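Local coordinates for protein precorrin-3 methylase (Rhodobacter capsulatus, PDB 3NUT) that probably methylates a precorrin intermediate on the pathway to adenosylcobalamin, using S-adenosyl-L-methionine as the methyl donor, at residues A[33-38]-A[49-54]; A[12-17]-A[80-85]; A[39-44]-A[59-64]; A[96-101]-A[113-118]. All coordinates share one frame; numbering follows the deposited sequence.

Contact 1 of 4, residues A[33-38]-A[49-54]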
loop_
_atom_site.group_PDB
_atom_site.type_symbol
_atom_site.label_atom_id
_atom_site.label_comp_id
_atom_site.label_asym_id
_atom_site.label_seq_id
_atom_site.Cartn_x
_atom_site.Cartn_y
_atom_site.Cartn_z
ATOM N N ALA A 33 8.724 -21.691 4.346
ATOM C CA ALA A 33 9.066 -23.117 4.184
ATOM C C ALA A 33 10.590 -23.338 4.163
ATOM O O ALA A 33 11.054 -24.460 4.406
ATOM C CB ALA A 33 8.409 -23.738 2.906
ATOM N N GLU A 34 11.349 -22.276 3.886
ATOM C CA GLU A 34 12.830 -22.341 3.875
ATOM C C GLU A 34 13.537 -21.963 5.173
ATOM O O GLU A 34 14.702 -22.283 5.336
ATOM C CB GLU A 34 13.402 -21.432 2.807
ATOM C CG GLU A 34 13.334 -21.944 1.429
ATOM C CD GLU A 34 14.616 -21.656 0.717
ATOM O OE1 GLU A 34 14.645 -20.677 -0.063
ATOM O OE2 GLU A 34 15.608 -22.400 0.982
ATOM N N ALA A 35 12.847 -21.247 6.063
ATOM C CA ALA A 35 13.394 -20.789 7.346
ATOM C C ALA A 35 13.962 -21.891 8.219
ATOM O O ALA A 35 13.284 -22.901 8.428
ATOM C CB ALA A 35 12.302 -20.107 8.114
ATOM N N THR A 36 15.173 -21.694 8.776
ATOM C CA THR A 36 15.613 -22.479 9.940
ATOM C C THR A 36 15.107 -21.798 11.200
ATOM O O THR A 36 14.906 -22.433 12.239
ATOM C CB THR A 36 17.158 -22.570 10.074
ATOM O OG1 THR A 36 17.724 -21.251 10.180
ATOM C CG2 THR A 36 17.796 -23.300 8.864
ATOM N N ASP A 37 14.935 -20.483 11.115
ATOM C CA ASP A 37 14.534 -19.720 12.253
ATOM C C ASP A 37 13.410 -18.714 11.935
ATOM O O ASP A 37 13.506 -17.949 10.986
ATOM C CB ASP A 37 15.753 -19.012 12.821
ATOM C CG ASP A 37 16.850 -19.991 13.282
ATOM O OD1 ASP A 37 17.638 -20.484 12.459
ATOM O OD2 ASP A 37 16.947 -20.251 14.490
ATOM N N ILE A 38 12.332 -18.742 12.724
ATOM C CA ILE A 38 11.320 -17.695 12.644
ATOM C C ILE A 38 11.330 -16.786 13.887
ATOM O O ILE A 38 11.308 -17.261 15.006
ATOM C CB ILE A 38 9.932 -18.252 12.263
ATOM C CG1 ILE A 38 10.067 -19.079 10.972
ATOM C CG2 ILE A 38 8.908 -17.106 12.102
ATOM C CD1 ILE A 38 8.897 -20.024 10.642
ATOM N N ALA A 49 4.347 -25.634 9.721
ATOM C CA ALA A 49 4.560 -27.075 9.620
ATOM C C ALA A 49 5.836 -27.445 10.376
ATOM O O ALA A 49 6.871 -26.884 10.091
ATOM C CB ALA A 49 4.658 -27.510 8.131
ATOM N N PRO A 50 5.764 -28.379 11.343
ATOM C CA PRO A 50 6.973 -28.786 12.066
ATOM C C PRO A 50 7.930 -29.549 11.181
ATOM O O PRO A 50 7.503 -30.240 10.247
ATOM C CB PRO A 50 6.439 -29.725 13.153
ATOM C CG PRO A 50 4.995 -29.312 13.336
ATOM C CD PRO A 50 4.550 -28.971 11.933
ATOM N N ARG A 51 9.219 -29.420 11.456
ATOM C CA ARG A 51 10.228 -30.204 10.751
ATOM C C ARG A 51 11.596 -30.111 11.421
ATOM O O ARG A 51 11.888 -29.186 12.163
ATOM C CB ARG A 51 10.331 -29.818 9.263
ATOM C CG ARG A 51 11.062 -28.482 8.978
ATOM C CD ARG A 51 10.055 -27.366 8.820
ATOM N NE ARG A 51 10.642 -26.089 8.404
ATOM C CZ ARG A 51 9.923 -25.065 7.961
ATOM N NH1 ARG A 51 8.593 -25.169 7.857
ATOM N NH2 ARG A 51 10.527 -23.930 7.636
ATOM N N GLU A 52 12.421 -31.095 11.127
ATOM C CA GLU A 52 13.758 -31.217 11.689
ATOM C C GLU A 52 14.498 -29.900 11.452
ATOM O O GLU A 52 14.590 -29.430 10.328
ATOM C CB GLU A 52 14.451 -32.443 11.042
ATOM C CG GLU A 52 15.998 -32.452 10.961
ATOM C CD GLU A 52 16.531 -33.403 9.864
ATOM O OE1 GLU A 52 16.139 -34.612 9.852
ATOM O OE2 GLU A 52 17.344 -32.933 9.015
ATOM N N GLY A 53 14.959 -29.284 12.538
ATOM C CA GLY A 53 15.795 -28.097 12.464
ATOM C C GLY A 53 15.104 -26.750 12.638
ATOM O O GLY A 53 15.788 -25.740 12.820
ATOM N N LEU A 54 13.762 -26.730 12.589
ATOM C CA LEU A 54 12.998 -25.464 12.691
ATOM C C LEU A 54 12.874 -24.982 14.112
ATOM O O LEU A 54 12.432 -25.711 14.989
ATOM C CB LEU A 54 11.590 -25.554 12.066
ATOM C CG LEU A 54 10.672 -24.338 12.281
ATOM C CD1 LEU A 54 11.107 -23.121 11.463
ATOM C CD2 LEU A 54 9.206 -24.688 11.985
#
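Arg51 turns one terminal nitrogen, NH2, to the backbone of residues 33-38, with CG in the crowded position between backbone N and carbonyl carbon (chi1 76°) and the chain bent at chi2. The strongest bond of NH2 goes to Leu32 O in helix 26-34. It also bonds to Ala35 O at 3.0 Å, which it meets near the guanidinium plane and on a lone pair, at an N-H...O angle of 153°. Ala33 O comes within 3.3 Å of Arg51 NH2 but sits over a face of the group, where the angle is too poor for a bond. These carbonyls, clustered at the end of helix 26-34, would be expected to favour the charged form of the arginine. An alanine here would probably cost the helix end its polar tie to the 49-54 loop. That loop folds into a type II beta turn, Leu54 N bonding to Arg51 O at 3.1 Å, just ahead of edge strand 55-58 of the parallel sheet. Gly53, at positive phi, lets the turn form. Leu54, its CG anti to the backbone N (chi1 173°), splits its methyls: CD2 lies 4.0 Å above one face of the Arg51 guanidinium, offset toward the rim, while CD1 meets Ile38 CD1 at 3.9 Å, the two chains crossing obliquely. Beyond it, Thr36 OG1 donates to the anti lone pair of Asp37 OD1, and Asp37 OD2 pairs with Arg79.

Contact 2 of 4, residues A[12-17]-A[80-85]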
loop_
_atom_site.group_PDB
_atom_site.type_symbol
_atom_site.label_atom_id
_atom_site.label_comp_id
_atom_site.label_asym_id
_atom_site.label_seq_id
_atom_site.Cartn_x
_atom_site.Cartn_y
_atom_site.Cartn_z
ATOM N N THR A 12 15.300 -12.664 6.186
ATOM C CA THR A 12 14.227 -12.192 5.360
ATOM C C THR A 12 13.242 -11.513 6.298
ATOM O O THR A 12 12.902 -12.045 7.356
ATOM C CB THR A 12 13.548 -13.380 4.623
ATOM O OG1 THR A 12 14.434 -13.892 3.620
ATOM C CG2 THR A 12 12.223 -12.930 3.947
ATOM N N VAL A 13 12.778 -10.334 5.937
ATOM C CA VAL A 13 11.682 -9.742 6.671
ATOM C C VAL A 13 10.456 -9.939 5.790
ATOM O O VAL A 13 10.453 -9.494 4.661
ATOM C CB VAL A 13 11.943 -8.263 6.983
ATOM C CG1 VAL A 13 10.835 -7.713 7.895
ATOM C CG2 VAL A 13 13.267 -8.136 7.668
ATOM N N ALA A 14 9.443 -10.632 6.300
ATOM C CA ALA A 14 8.320 -11.077 5.495
ATOM C C ALA A 14 6.964 -10.602 6.013
ATOM O O ALA A 14 6.632 -10.833 7.188
ATOM C CB ALA A 14 8.331 -12.611 5.435
ATOM N N GLY A 15 6.153 -10.000 5.135
ATOM C CA GLY A 15 4.808 -9.589 5.514
ATOM C C GLY A 15 3.746 -10.686 5.423
ATOM O O GLY A 15 3.629 -11.383 4.424
ATOM N N LEU A 16 2.966 -10.844 6.475
ATOM C CA LEU A 16 1.960 -11.892 6.510
ATOM C C LEU A 16 0.583 -11.428 6.078
ATOM O O LEU A 16 -0.385 -12.215 6.191
ATOM C CB LEU A 16 1.865 -12.478 7.936
ATOM C CG LEU A 16 3.110 -13.165 8.508
ATOM C CD1 LEU A 16 2.842 -13.706 9.880
ATOM C CD2 LEU A 16 3.555 -14.346 7.640
ATOM N N GLY A 17 0.452 -10.191 5.590
ATOM C CA GLY A 17 -0.885 -9.630 5.301
ATOM C C GLY A 17 -1.735 -9.327 6.551
ATOM O O GLY A 17 -1.267 -9.456 7.692
ATOM N N ARG A 80 18.937 -19.418 8.386
ATOM C CA ARG A 80 18.066 -18.774 7.434
ATOM C C ARG A 80 16.885 -18.222 8.248
ATOM O O ARG A 80 15.950 -18.959 8.579
ATOM C CB ARG A 80 17.602 -19.775 6.343
ATOM C CG ARG A 80 18.640 -20.082 5.284
ATOM C CD ARG A 80 18.252 -21.254 4.389
ATOM N NE ARG A 80 18.939 -22.432 4.901
ATOM C CZ ARG A 80 18.415 -23.647 5.018
ATOM N NH1 ARG A 80 17.154 -23.896 4.654
ATOM N NH2 ARG A 80 19.164 -24.607 5.534
ATOM N N VAL A 81 16.933 -16.921 8.519
ATOM C CA VAL A 81 16.083 -16.272 9.500
ATOM C C VAL A 81 14.997 -15.492 8.785
ATOM O O VAL A 81 15.295 -14.611 7.982
ATOM C CB VAL A 81 16.896 -15.310 10.406
ATOM C CG1 VAL A 81 16.082 -14.837 11.579
ATOM C CG2 VAL A 81 18.203 -16.002 10.922
ATOM N N VAL A 82 13.733 -15.834 9.063
ATOM C CA VAL A 82 12.612 -15.041 8.591
ATOM C C VAL A 82 12.084 -14.239 9.767
ATOM O O VAL A 82 11.688 -14.800 10.782
ATOM C CB VAL A 82 11.445 -15.913 8.028
ATOM C CG1 VAL A 82 10.245 -15.020 7.628
ATOM C CG2 VAL A 82 11.919 -16.775 6.820
ATOM N N VAL A 83 12.070 -12.923 9.627
ATOM C CA VAL A 83 11.505 -12.079 10.665
ATOM C C VAL A 83 10.128 -11.711 10.129
ATOM O O VAL A 83 9.992 -11.237 8.990
ATOM C CB VAL A 83 12.360 -10.805 10.905
ATOM C CG1 VAL A 83 11.644 -9.847 11.859
ATOM C CG2 VAL A 83 13.770 -11.165 11.398
ATOM N N VAL A 84 9.091 -11.934 10.921
ATOM C CA VAL A 84 7.745 -11.723 10.394
ATOM C C VAL A 84 7.064 -10.434 10.900
ATOM O O VAL A 84 7.210 -10.060 12.062
ATOM C CB VAL A 84 6.855 -12.979 10.593
ATOM C CG1 VAL A 84 7.306 -14.096 9.634
ATOM C CG2 VAL A 84 6.906 -13.487 12.068
ATOM N N SER A 85 6.324 -9.774 10.005
ATOM C CA SER A 85 5.442 -8.664 10.352
ATOM C C SER A 85 4.072 -8.880 9.779
ATOM O O SER A 85 3.929 -9.418 8.685
ATOM C CB SER A 85 5.961 -7.373 9.742
ATOM O OG SER A 85 6.986 -6.856 10.564
#
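Thr12 O is gripped twice by strand 80-85: the N-H of Val83 comes to it at 2.6 Å, nearly along the C=O axis and almost straight (170° at the hydrogen), and Val82 CA adds a CA-H...O contact at 3.3 Å. The same pairing of one N-H and one CA-H recurs at Val83 O, which takes Ala14 N at 2.8 Å and Val13 CA, and at Ser85 O, which takes Leu16 N and Gly15 CA. Ala14 O has the same pair, Ser85 N and Val84 CA, but here the N-H donor stands 32° out of the carbonyl plane. This is parallel beta pairing in the centre of the five-stranded sheet, the strand directions diverging by 34°.

On the face carrying Ala14 and Val82, Ala14 CB touches Val82 CG1 at 3.8 Å, and Leu32 of helix 26-34 covers both Val82 and Val84. Val13 and Val83 occupy the other face, where Met94 of helix 94-104 lies over them. Past the strand end, Leu16 and Gly17 face Gly87 in a classic beta bulge; Leu16 crosses Val84 obliquely, its CD1 4.1 Å from Val84 CB. The bulge carries the chain toward Pro18, which binds S-adenosyl-L-homocysteine, while the side chain of Ser85 lies about 5 Å from that ligand. Backbone bonds thus satisfy the polar groups facing one another between the strands, leaving largely aliphatic side chains to meet the helices in a buried core beside the bound S-adenosyl-L-homocysteine.

Contact 3 of 4, residues A[39-44]-A[59-64]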
loop_
_atom_site.group_PDB
_atom_site.type_symbol
_atom_site.label_atom_id
_atom_site.label_comp_id
_atom_site.label_asym_id
_atom_site.label_seq_id
_atom_site.Cartn_x
_atom_site.Cartn_y
_atom_site.Cartn_z
ATOM N N VAL A 39 11.409 -15.471 13.669
ATOM C CA VAL A 39 11.401 -14.485 14.744
ATOM C C VAL A 39 10.122 -13.658 14.589
ATOM O O VAL A 39 9.879 -13.112 13.520
ATOM C CB VAL A 39 12.645 -13.548 14.623
ATOM C CG1 VAL A 39 12.601 -12.422 15.678
ATOM C CG2 VAL A 39 13.922 -14.350 14.728
ATOM N N GLY A 40 9.287 -13.602 15.635
ATOM C CA GLY A 40 8.050 -12.811 15.599
ATOM C C GLY A 40 6.974 -13.228 16.580
ATOM O O GLY A 40 7.217 -13.947 17.540
ATOM N N TYR A 41 5.763 -12.782 16.313
ATOM C CA TYR A 41 4.674 -12.931 17.228
ATOM C C TYR A 41 4.021 -14.268 16.963
ATOM O O TYR A 41 3.277 -14.429 16.002
ATOM C CB TYR A 41 3.703 -11.756 17.070
ATOM C CG TYR A 41 2.467 -11.837 17.952
ATOM C CD1 TYR A 41 2.555 -11.687 19.344
ATOM C CD2 TYR A 41 1.206 -12.050 17.388
ATOM C CE1 TYR A 41 1.413 -11.764 20.153
ATOM C CE2 TYR A 41 0.070 -12.118 18.171
ATOM C CZ TYR A 41 0.170 -11.983 19.558
ATOM O OH TYR A 41 -0.987 -12.064 20.331
ATOM N N ILE A 42 4.294 -15.220 17.842
ATOM C CA ILE A 42 3.955 -16.620 17.646
ATOM C C ILE A 42 2.498 -16.947 17.212
ATOM O O ILE A 42 2.274 -17.805 16.346
ATOM C CB ILE A 42 4.421 -17.465 18.881
ATOM C CG1 ILE A 42 5.935 -17.297 19.111
ATOM C CG2 ILE A 42 4.080 -18.924 18.697
ATOM C CD1 ILE A 42 6.850 -17.890 17.993
ATOM N N PRO A 43 1.496 -16.271 17.795
ATOM C CA PRO A 43 0.143 -16.562 17.266
ATOM C C PRO A 43 0.032 -16.365 15.733
ATOM O O PRO A 43 -0.723 -17.068 15.097
ATOM C CB PRO A 43 -0.748 -15.583 18.025
ATOM C CG PRO A 43 -0.038 -15.382 19.323
ATOM C CD PRO A 43 1.445 -15.414 18.997
ATOM N N TYR A 44 0.837 -15.484 15.145
ATOM C CA TYR A 44 0.914 -15.380 13.677
ATOM C C TYR A 44 1.363 -16.646 12.958
ATOM O O TYR A 44 0.989 -16.872 11.816
ATOM C CB TYR A 44 1.833 -14.251 13.234
ATOM C CG TYR A 44 1.354 -12.864 13.578
ATOM C CD1 TYR A 44 0.003 -12.603 13.825
ATOM C CD2 TYR A 44 2.268 -11.799 13.671
ATOM C CE1 TYR A 44 -0.427 -11.331 14.134
ATOM C CE2 TYR A 44 1.845 -10.511 13.987
ATOM C CZ TYR A 44 0.496 -10.298 14.205
ATOM O OH TYR A 44 0.082 -9.040 14.532
ATOM N N THR A 59 8.522 -13.073 20.064
ATOM C CA THR A 59 8.653 -11.679 20.435
ATOM C C THR A 59 7.248 -11.174 20.689
ATOM O O THR A 59 6.257 -11.824 20.321
ATOM C CB THR A 59 9.355 -10.801 19.321
ATOM O OG1 THR A 59 8.418 -10.450 18.304
ATOM C CG2 THR A 59 10.517 -11.516 18.663
ATOM N N ASP A 60 7.143 -10.033 21.336
ATOM C CA ASP A 60 5.837 -9.423 21.503
ATOM C C ASP A 60 5.498 -8.701 20.203
ATOM O O ASP A 60 6.291 -8.706 19.249
ATOM C CB ASP A 60 5.830 -8.485 22.708
ATOM C CG ASP A 60 6.774 -7.342 22.539
ATOM O OD1 ASP A 60 7.067 -6.999 21.370
ATOM O OD2 ASP A 60 7.215 -6.787 23.569
ATOM N N ASN A 61 4.326 -8.090 20.127
ATOM C CA ASN A 61 3.950 -7.544 18.834
ATOM C C ASN A 61 4.422 -6.117 18.595
ATOM O O ASN A 61 3.627 -5.230 18.326
ATOM C CB ASN A 61 2.464 -7.711 18.532
ATOM C CG ASN A 61 2.241 -8.011 17.084
ATOM O OD1 ASN A 61 3.096 -8.631 16.455
ATOM N ND2 ASN A 61 1.127 -7.557 16.523
ATOM N N ARG A 62 5.725 -5.907 18.663
ATOM C CA ARG A 62 6.257 -4.560 18.703
ATOM C C ARG A 62 7.554 -4.470 17.898
ATOM O O ARG A 62 8.232 -5.459 17.727
ATOM C CB ARG A 62 6.511 -4.211 20.159
ATOM C CG ARG A 62 6.136 -2.787 20.583
ATOM C CD ARG A 62 6.062 -2.717 22.120
ATOM N NE ARG A 62 6.920 -3.740 22.740
ATOM C CZ ARG A 62 8.226 -3.600 23.011
ATOM N NH1 ARG A 62 8.865 -2.461 22.746
ATOM N NH2 ARG A 62 8.899 -4.607 23.562
ATOM N N VAL A 63 7.896 -3.288 17.405
ATOM C CA VAL A 63 9.149 -3.111 16.684
ATOM C C VAL A 63 10.310 -2.820 17.652
ATOM O O VAL A 63 10.291 -1.809 18.336
ATOM C CB VAL A 63 9.047 -1.980 15.638
ATOM C CG1 VAL A 63 10.413 -1.697 15.043
ATOM C CG2 VAL A 63 8.040 -2.326 14.539
ATOM N N GLU A 64 11.308 -3.704 17.701
ATOM C CA GLU A 64 12.524 -3.483 18.520
ATOM C C GLU A 64 13.817 -3.814 17.738
ATOM O O GLU A 64 13.854 -4.776 16.964
ATOM C CB GLU A 64 12.448 -4.245 19.875
ATOM C CG GLU A 64 13.803 -4.431 20.673
ATOM C CD GLU A 64 14.309 -3.180 21.468
ATOM O OE1 GLU A 64 15.036 -2.308 20.896
ATOM O OE2 GLU A 64 14.019 -3.098 22.697
HETATM O O HOH W 1 5.448 -14.305 20.551
#
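The amide of Asn61 meets two tyrosines at once. Its ND2 gives an N-H to Tyr44 OH at 2.7 Å, a bent bond (135° at the hydrogen) with the hydroxyl tilted out of the amide plane. OD1 of Asn61 sits between the two side chains, 3.2 Å from Tyr41 CB and 3.3 Å from Tyr44 CE2. The amide is inclined by 36° to the Tyr41 ring and by 70° to the Tyr44 ring, crossing both side chains at roughly a right angle.

In the next shell Pro43 CD lies 3.5 Å above the centre of the Tyr41 ring, with Asn61 CB offset over the opposite face. The Tyr44 ring has Tyr41 CD2 over its centre, while Tyr44 CG lies at the edge of the Tyr41 ring; the backbone bond from Tyr44 N to Tyr41 O folds the two together. Asn61 is presented by an inverse gamma turn.

Further out, Thr59 N bonds to Gly40 O at 3.0 Å from above the carbonyl plane. A water accepts from Ile42 N and donates to Thr59 O at 2.6 Å, and Thr59 OG1 donates to Asp60 O. The Tyr44 side chain lies about 6 Å from bound S-adenosyl-L-homocysteine. The contact joins strand 37-40 and its continuation to the loop after strand 55-58; in the sheet 37-40 lies between 55-58 and 80-85, pairing with the latter through Val39, and Val63 packs onto helix 94-104.

Contact 4 of 4, residues A[96-101]-A[113-118]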
loop_
_atom_site.group_PDB
_atom_site.type_symbol
_atom_site.label_atom_id
_atom_site.label_comp_id
_atom_site.label_asym_id
_atom_site.label_seq_id
_atom_site.Cartn_x
_atom_site.Cartn_y
_atom_site.Cartn_z
ATOM N N SER A 96 12.373 -1.527 8.391
ATOM C CA SER A 96 13.068 -0.338 8.910
ATOM C C SER A 96 14.055 -0.603 10.054
ATOM O O SER A 96 15.213 -0.169 10.011
ATOM C CB SER A 96 12.046 0.671 9.436
ATOM O OG SER A 96 11.996 1.793 8.588
ATOM N N ALA A 97 13.553 -1.276 11.083
ATOM C CA ALA A 97 14.320 -1.646 12.245
ATOM C C ALA A 97 15.501 -2.545 11.908
ATOM O O ALA A 97 16.545 -2.447 12.533
ATOM C CB ALA A 97 13.427 -2.359 13.228
ATOM N N LEU A 98 15.327 -3.441 10.943
ATOM C CA LEU A 98 16.443 -4.287 10.517
ATOM C C LEU A 98 17.565 -3.433 9.928
ATOM O O LEU A 98 18.747 -3.674 10.220
ATOM C CB LEU A 98 15.998 -5.384 9.532
ATOM C CG LEU A 98 17.107 -6.209 8.845
ATOM C CD1 LEU A 98 17.882 -7.032 9.879
ATOM C CD2 LEU A 98 16.543 -7.119 7.741
ATOM N N PHE A 99 17.198 -2.448 9.120
ATOM C CA PHE A 99 18.187 -1.577 8.500
ATOM C C PHE A 99 18.781 -0.611 9.519
ATOM O O PHE A 99 19.980 -0.281 9.438
ATOM C CB PHE A 99 17.649 -0.876 7.251
ATOM C CG PHE A 99 17.287 -1.839 6.168
ATOM C CD1 PHE A 99 18.261 -2.622 5.578
ATOM C CD2 PHE A 99 15.961 -2.014 5.775
ATOM C CE1 PHE A 99 17.928 -3.539 4.596
ATOM C CE2 PHE A 99 15.632 -2.923 4.803
ATOM C CZ PHE A 99 16.590 -3.692 4.217
ATOM N N GLU A 100 17.974 -0.216 10.505
ATOM C CA GLU A 100 18.541 0.437 11.697
ATOM C C GLU A 100 19.533 -0.425 12.497
ATOM O O GLU A 100 20.589 0.074 12.864
ATOM C CB GLU A 100 17.473 1.008 12.624
ATOM C CG GLU A 100 16.842 2.253 12.080
ATOM C CD GLU A 100 15.606 2.695 12.873
ATOM O OE1 GLU A 100 14.482 2.522 12.344
ATOM O OE2 GLU A 100 15.781 3.226 14.003
ATOM N N ALA A 101 19.211 -1.684 12.778
ATOM C CA ALA A 101 20.166 -2.537 13.467
ATOM C C ALA A 101 21.434 -2.768 12.634
ATOM O O ALA A 101 22.508 -2.813 13.172
ATOM C CB ALA A 101 19.536 -3.860 13.850
ATOM N N ILE A 113 20.120 -9.956 2.786
ATOM C CA ILE A 113 18.878 -9.479 3.336
ATOM C C ILE A 113 17.854 -9.426 2.223
ATOM O O ILE A 113 18.170 -8.995 1.143
ATOM C CB ILE A 113 19.007 -8.076 3.982
ATOM C CG1 ILE A 113 19.547 -8.209 5.407
ATOM C CG2 ILE A 113 17.637 -7.414 4.067
ATOM C CD1 ILE A 113 20.392 -6.990 5.913
ATOM N N ARG A 114 16.641 -9.898 2.508
ATOM C CA ARG A 114 15.539 -9.910 1.556
ATOM C C ARG A 114 14.315 -9.369 2.274
ATOM O O ARG A 114 14.021 -9.792 3.396
ATOM C CB ARG A 114 15.262 -11.347 1.133
ATOM C CG ARG A 114 16.415 -12.049 0.394
ATOM C CD ARG A 114 16.319 -13.563 0.559
ATOM N NE ARG A 114 17.354 -14.269 -0.198
ATOM C CZ ARG A 114 17.424 -15.588 -0.375
ATOM N NH1 ARG A 114 16.516 -16.397 0.142
ATOM N NH2 ARG A 114 18.422 -16.102 -1.090
ATOM N N ILE A 115 13.606 -8.435 1.641
ATOM C CA ILE A 115 12.403 -7.833 2.197
ATOM C C ILE A 115 11.231 -8.231 1.290
ATOM O O ILE A 115 11.223 -7.896 0.103
ATOM C CB ILE A 115 12.525 -6.283 2.240
ATOM C CG1 ILE A 115 13.840 -5.861 2.929
ATOM C CG2 ILE A 115 11.260 -5.617 2.951
ATOM C CD1 ILE A 115 13.842 -6.075 4.471
ATOM N N LEU A 116 10.257 -8.959 1.857
ATOM C CA LEU A 116 9.164 -9.559 1.093
ATOM C C LEU A 116 7.838 -8.875 1.430
ATOM O O LEU A 116 7.384 -8.944 2.572
ATOM C CB LEU A 116 9.089 -11.068 1.396
ATOM C CG LEU A 116 10.424 -11.814 1.180
ATOM C CD1 LEU A 116 10.168 -13.321 1.349
ATOM C CD2 LEU A 116 11.006 -11.515 -0.230
ATOM N N PRO A 117 7.235 -8.199 0.450
ATOM C CA PRO A 117 6.056 -7.374 0.688
ATOM C C PRO A 117 4.835 -8.187 1.093
ATOM O O PRO A 117 4.827 -9.401 0.912
ATOM C CB PRO A 117 5.812 -6.669 -0.671
ATOM C CG PRO A 117 6.632 -7.413 -1.692
ATOM C CD PRO A 117 7.798 -8.007 -0.901
ATOM N N GLY A 118 3.800 -7.518 1.614
ATOM C CA GLY A 118 2.466 -8.156 1.870
ATOM C C GLY A 118 1.313 -7.155 1.725
ATOM O O GLY A 118 1.533 -5.944 1.480
#
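Helix 94-104 returns the chain across the parallel sheet between strands 80-85 and 113-116, a beta-alpha-beta crossover that spans the intervening strand 10-15. The local helix and strand axes run nearly antiparallel, at 164° and 10.8 Å apart, a spacing filled by apolar side chains. Ile113 comes first. It reaches Leu98 tip to tip, its CG2 lying 3.8 Å from Leu98 CD2, while that same CG2 touches Phe99 CZ at 3.9 Å as the two side chains slide past each other in opposite directions. Arg114 points to the other face of the sheet, where it makes a cation-pi contact with Trp10 and a salt bridge to Glu112.

Ile115 returns to the helix side. With CG1 anti to the carbonyl carbon (chi1 -51°), it meets the ring of Phe99 tip to tip: Ile115 CD1 stands 3.6 Å from Phe99 CE2, and Ile115 CG1 is 3.7 Å from Phe99 CZ. The ring's far end therefore serves both isoleucines, and the Phe99 ring also meets that of Trp242 of the second subunit, with planes at about 40°. An alanine in place of Phe99 would probably lose the contacts to Ile113 and Ile115 together with part of the subunit interface.

The Leu116 side chain packs on helix 26-34, its backbone paired with Val13 and Gly15 of the neighbouring strand. Pro117 carries the chain out of the sheet to Gly118, whose backbone N is hydrogen-bonded to OD1 of Asp88, a residue that binds S-adenosyl-L-homocysteine.

From the N terminus, strand 10-15 opens contact 2, which closes only when strand 80-85 pairs with it. Contacts 1 and 3 are both nested in that long loop. Contact 1 runs from the end of helix 26-34 to the loop ahead of strand 55-58; before it closes, contact 3 has opened on residues 39-44, and it closes later at 59-64, so the two cross along the chain while sharing strand 37-40. Contact 4 follows in series, joining helix 94-104 to edge strand 113-116. Asp37 and Val39 pair with strand 80-85, and Val13 with strand 113-116, so one sheet links all four. Separately, Val63 touches Ala97, loop to helix, between contacts 3 and 4.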